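Local coordinates for two-domain protein containing predicted PHP-like metal-dependent phosphoesterase (Bacteroides vulgatus ATCC 8482, PDB 3E38), which binds zinc ions and is predicted to act as a metal-dependent phosphoesterase of the PHP type, at residues B[25-30]-B[53-58]; B[31-36]-B[195-200]. All coordinates share one frame; numbering follows the deposited sequence.

Contact 1 (25-30 with 53-58) and contact 2 (31-36 with 195-200) lie with their centres about 10 Å apart, on the same side of the chain's centre. Their segments alternate along the sequence: 25-30 and 31-36 follow one another after strand 17-22, 53-58 runs off strand 50-56, and the segment 195-200 comes much later, running into helix 199-202. Strands 17-22 and 50-56 are parallel neighbours in the large mixed sheet. The two contacts are joined directly, since H26 N probably bonds to I195 O and V28 N to V34 O. They also share one zinc ion, bound by H56 in contact 1 and by D31 and H196 in contact 2, so distant parts of the sequence build one metal centre.

Contact 1. Residues B[25-30]-B[53-58]; sequences MHSVFS and LTEHIE. With ZN (zinc ion), chain J; ZN (zinc ion), chain I.
In E55, chi1 sets CG beside the backbone N, and the bend at chi2 (-63°) brings CD toward the 27-30 turn, where the carboxylate oxygens meet S27 and S30. E55 OE1 accepts two bonds: S27 N donates along a nearly straight line to its syn lone pair (3.0 Å, N-H...O 170°), while S30 OG meets OE1 on the anti side at 2.6 Å. The other oxygen, OE2, lies beside S27 OG, modelled too close for the length to be taken literally, and also has S73 OG of helix 72-83 as a partner. S27 OG in turn accepts from F29 N, an ST turn inside the type I beta turn S27-S30. An alanine here would remove the carboxylate, and S27 N and S30 OG would probably lose their shared acceptor, with the turn less firmly fixed.

S30 OG has a second task: H26 ND1 donates to it at 3.2 Å, close to the ring plane, which limits rotation of the imidazole. The H26 and H56 rings form an offset stack, centroids 4.5 Å apart and planes at 22°, with H26 CE1 over one face of H56. Each ring ligates a different zinc ion: H26 NE2 lies 2.2 Å from the zinc of chain I and H56 NE2 2.1 Å from that of chain J, while H56 ND1 is bonded to T95 OG1. At the other end T54 N donates to M25 O at 2.9 Å, and L53 CD1 packs against CG of selenomethionine M25. H24, E93 and D194 complete the protein ligands of the chain I zinc. This clustering of histidines and carboxylates where strand ends meet loops is consistent with the multinuclear metal site of PHP domains.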
# COMPACT_ATOMS: atom_id res chain seq x y z
N MSE B 25 9.87 1.29 25.37
CA MSE B 25 10.00 2.30 24.35
C MSE B 25 10.68 3.53 24.92
O MSE B 25 10.79 3.68 26.14
CB MSE B 25 8.64 2.64 23.79
CG MSE B 25 7.74 3.33 24.76
SE MSE B 25 5.90 3.48 24.08
CE MSE B 25 5.58 1.61 23.90
N HIS B 26 11.02 4.43 23.99
CA HIS B 26 11.79 5.64 24.27
C HIS B 26 11.36 6.91 23.62
O HIS B 26 10.74 6.90 22.58
CB HIS B 26 13.23 5.38 23.87
CG HIS B 26 13.83 4.20 24.56
ND1 HIS B 26 14.50 4.29 25.76
CD2 HIS B 26 13.80 2.89 24.24
CE1 HIS B 26 14.91 3.08 26.12
NE2 HIS B 26 14.51 2.22 25.19
N SER B 27 11.67 8.01 24.31
CA SER B 27 11.38 9.37 23.84
C SER B 27 12.67 10.18 23.90
O SER B 27 13.71 9.67 24.24
CB SER B 27 10.28 10.07 24.65
OG SER B 27 10.72 10.57 25.93
N VAL B 28 12.58 11.44 23.53
CA VAL B 28 13.74 12.32 23.53
C VAL B 28 14.31 12.58 24.96
O VAL B 28 15.32 13.27 25.12
CB VAL B 28 13.37 13.73 22.90
CG1 VAL B 28 13.18 13.62 21.39
CG2 VAL B 28 12.17 14.33 23.58
N PHE B 29 13.63 12.01 25.96
CA PHE B 29 13.97 12.19 27.38
C PHE B 29 15.03 11.15 27.75
O PHE B 29 15.59 11.16 28.83
CB PHE B 29 12.73 12.24 28.27
CG PHE B 29 12.04 13.60 28.26
CD1 PHE B 29 11.15 13.95 27.27
CD2 PHE B 29 12.26 14.51 29.25
CE1 PHE B 29 10.55 15.19 27.24
CE2 PHE B 29 11.69 15.77 29.24
CZ PHE B 29 10.80 16.10 28.22
N SER B 30 15.28 10.27 26.78
CA SER B 30 16.49 9.40 26.79
C SER B 30 17.04 9.49 25.37
O SER B 30 17.34 10.59 24.92
CB SER B 30 16.32 7.93 27.26
OG SER B 30 15.22 7.28 26.68
N LEU B 53 6.54 3.90 28.79
CA LEU B 53 7.66 4.71 28.27
C LEU B 53 8.80 4.48 29.27
O LEU B 53 8.79 4.99 30.41
CB LEU B 53 7.25 6.17 28.14
CG LEU B 53 8.13 7.17 27.39
CD1 LEU B 53 8.61 6.66 26.06
CD2 LEU B 53 7.34 8.49 27.21
N THR B 54 9.73 3.63 28.85
CA THR B 54 10.81 3.16 29.69
C THR B 54 12.13 3.75 29.29
O THR B 54 12.95 3.10 28.67
CB THR B 54 10.91 1.63 29.62
OG1 THR B 54 11.34 1.23 28.32
CG2 THR B 54 9.57 0.99 29.97
N GLU B 55 12.35 4.99 29.71
CA GLU B 55 13.58 5.72 29.42
C GLU B 55 14.78 5.06 30.10
O GLU B 55 14.69 4.41 31.16
CB GLU B 55 13.52 7.20 29.84
CG GLU B 55 12.28 8.06 29.47
CD GLU B 55 12.00 8.28 28.00
OE1 GLU B 55 12.73 7.79 27.11
OE2 GLU B 55 10.99 8.99 27.73
N HIS B 56 15.93 5.21 29.45
CA HIS B 56 17.18 4.76 30.03
C HIS B 56 17.40 5.64 31.24
O HIS B 56 17.19 6.86 31.19
CB HIS B 56 18.38 4.96 29.09
CG HIS B 56 18.37 4.12 27.87
ND1 HIS B 56 18.69 2.78 27.89
CD2 HIS B 56 18.10 4.42 26.58
CE1 HIS B 56 18.60 2.29 26.67
NE2 HIS B 56 18.23 3.27 25.85
N ILE B 57 17.85 5.01 32.31
CA ILE B 57 18.20 5.69 33.52
C ILE B 57 19.58 6.29 33.27
O ILE B 57 19.79 7.50 33.44
CB ILE B 57 18.25 4.74 34.77
CG1 ILE B 57 16.82 4.28 35.15
CG2 ILE B 57 18.99 5.41 35.94
CD1 ILE B 57 15.92 5.39 35.72
N GLU B 58 20.50 5.45 32.80
CA GLU B 58 21.92 5.82 32.69
C GLU B 58 22.30 6.52 31.39
O GLU B 58 23.31 7.19 31.32
CB GLU B 58 22.83 4.59 32.86
CG GLU B 58 22.67 3.85 34.17
CD GLU B 58 21.49 2.91 34.17
OE1 GLU B 58 20.69 2.99 33.23
OE2 GLU B 58 21.39 2.08 35.09
ZN ZN J . 17.93 3.29 23.73
ZN ZN I . 15.50 0.23 25.29
O HOH W 1 16.69 -1.52 25.38

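Contact 2. Residues B[31-36]-B[195-200]; sequences DGLVWP and IHQPIQ. With ZN (zinc ion), chain J.
D31 and H196 meet at one zinc ion as adjacent ligands, with the carboxylate and imidazole planes 75° apart. Both oxygens of D31 reach the metal, but unequally: OD2 lies at 1.8 Å and OD1 at 2.5 Å, an asymmetric bidentate grip. H196 NE2 binds the same ion at 2.1 Å. The D31 OD2 to H196 NE2 separation of 2.9 Å is therefore the approach of two ligands to one metal, not a hydrogen bond. H56 is the third protein ligand, and the H196 ring also stacks on that of H26.

Beyond the metal, the backbones are tied by L33 N donating to H196 O at 2.7 Å, with a bent N-H...O angle of 139°. The side chains of L33 and Q197 run alongside one another in the same direction, L33 CD1 resting against the Q197 amide with OE1 at 3.2 Å. V34 meets P198 at a slant, through V34 CG1 and P198 CG at 3.8 Å, an apolar contact.

Around this pairing, R39 of helix 36-45 bonds to Q197 O, and E42 of that helix accepts from I199 N at the start of helix 199-202. L33 and P198 also touch the second subunit. Segment 31-36 thus closes the loop from strand 17-22 to helix 36-45, while 195-200 follows strand 188-192 and runs into helix 199-202.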
# COMPACT_ATOMS: atom_id res chain seq x y z
N ASP B 31 17.09 8.36 24.68
CA ASP B 31 17.69 8.25 23.32
C ASP B 31 16.65 8.07 22.22
O ASP B 31 16.96 7.86 21.07
CB ASP B 31 18.78 7.14 23.25
CG ASP B 31 18.24 5.74 23.49
OD1 ASP B 31 17.12 5.65 24.00
OD2 ASP B 31 18.93 4.70 23.21
N GLY B 32 15.41 8.16 22.60
CA GLY B 32 14.30 8.16 21.65
C GLY B 32 14.31 9.43 20.81
O GLY B 32 14.96 10.41 21.14
N LEU B 33 13.49 9.46 19.76
CA LEU B 33 13.53 10.59 18.81
C LEU B 33 12.26 11.36 18.65
O LEU B 33 12.16 12.24 17.79
CB LEU B 33 14.01 10.10 17.43
CG LEU B 33 15.48 9.73 17.29
CD1 LEU B 33 15.66 8.92 16.05
CD2 LEU B 33 16.43 11.00 17.30
N VAL B 34 11.29 11.05 19.50
CA VAL B 34 9.99 11.73 19.52
C VAL B 34 9.63 12.31 20.88
O VAL B 34 10.10 11.85 21.94
CB VAL B 34 8.86 10.77 19.07
CG1 VAL B 34 9.09 10.33 17.62
CG2 VAL B 34 8.69 9.52 20.03
N TRP B 35 8.79 13.33 20.84
CA TRP B 35 8.22 13.90 22.06
C TRP B 35 7.33 12.84 22.75
O TRP B 35 6.67 12.06 22.07
CB TRP B 35 7.43 15.15 21.73
CG TRP B 35 7.04 15.87 22.92
CD1 TRP B 35 5.81 15.93 23.43
CD2 TRP B 35 7.88 16.67 23.76
NE1 TRP B 35 5.82 16.71 24.56
CE2 TRP B 35 7.07 17.18 24.78
CE3 TRP B 35 9.25 16.99 23.75
CZ2 TRP B 35 7.57 18.03 25.79
CZ3 TRP B 35 9.75 17.81 24.79
CH2 TRP B 35 8.90 18.32 25.78
N PRO B 36 7.29 12.81 24.10
CA PRO B 36 6.62 11.62 24.69
C PRO B 36 5.19 11.40 24.31
O PRO B 36 4.79 10.26 24.24
CB PRO B 36 6.75 11.87 26.19
CG PRO B 36 8.05 12.63 26.29
CD PRO B 36 7.94 13.63 25.15
N ILE B 195 11.05 0.88 20.67
CA ILE B 195 11.02 1.98 19.68
C ILE B 195 11.75 3.24 20.10
O ILE B 195 11.57 3.71 21.20
CB ILE B 195 9.55 2.30 19.23
CG1 ILE B 195 9.57 3.20 18.00
CG2 ILE B 195 8.68 2.80 20.40
CD1 ILE B 195 9.98 2.42 16.71
N HIS B 196 12.62 3.73 19.20
CA HIS B 196 13.35 5.02 19.34
C HIS B 196 12.89 6.00 18.28
O HIS B 196 12.64 7.17 18.54
CB HIS B 196 14.87 4.87 19.26
CG HIS B 196 15.47 4.07 20.38
ND1 HIS B 196 15.18 2.74 20.58
CD2 HIS B 196 16.38 4.40 21.33
CE1 HIS B 196 15.87 2.28 21.62
NE2 HIS B 196 16.62 3.27 22.09
N GLN B 197 12.74 5.49 17.07
CA GLN B 197 12.33 6.29 15.93
C GLN B 197 10.84 6.52 15.96
O GLN B 197 10.17 5.96 16.81
CB GLN B 197 12.65 5.55 14.63
CG GLN B 197 14.09 5.31 14.34
CD GLN B 197 14.81 6.55 13.84
OE1 GLN B 197 14.20 7.58 13.55
NE2 GLN B 197 16.13 6.45 13.75
N PRO B 198 10.31 7.37 15.09
CA PRO B 198 8.84 7.31 14.94
C PRO B 198 8.45 5.86 14.55
O PRO B 198 9.25 5.13 13.95
CB PRO B 198 8.55 8.34 13.82
CG PRO B 198 9.71 9.35 13.96
CD PRO B 198 10.91 8.47 14.32
N ILE B 199 7.28 5.41 15.00
CA ILE B 199 6.89 4.01 14.80
C ILE B 199 6.86 3.66 13.29
O ILE B 199 7.32 2.60 12.88
CB ILE B 199 5.52 3.67 15.51
CG1 ILE B 199 5.33 2.17 15.69
CG2 ILE B 199 4.32 4.32 14.78
CD1 ILE B 199 6.33 1.48 16.72
N GLN B 200 6.40 4.59 12.47
CA GLN B 200 6.23 4.33 11.05
C GLN B 200 7.57 4.15 10.36
O GLN B 200 7.65 3.59 9.30
CB GLN B 200 5.46 5.46 10.35
CG GLN B 200 4.08 5.86 10.95
CD GLN B 200 4.14 7.08 11.84
OE1 GLN B 200 5.11 7.27 12.55
NE2 GLN B 200 3.09 7.95 11.76
ZN ZN J . 17.93 3.29 23.73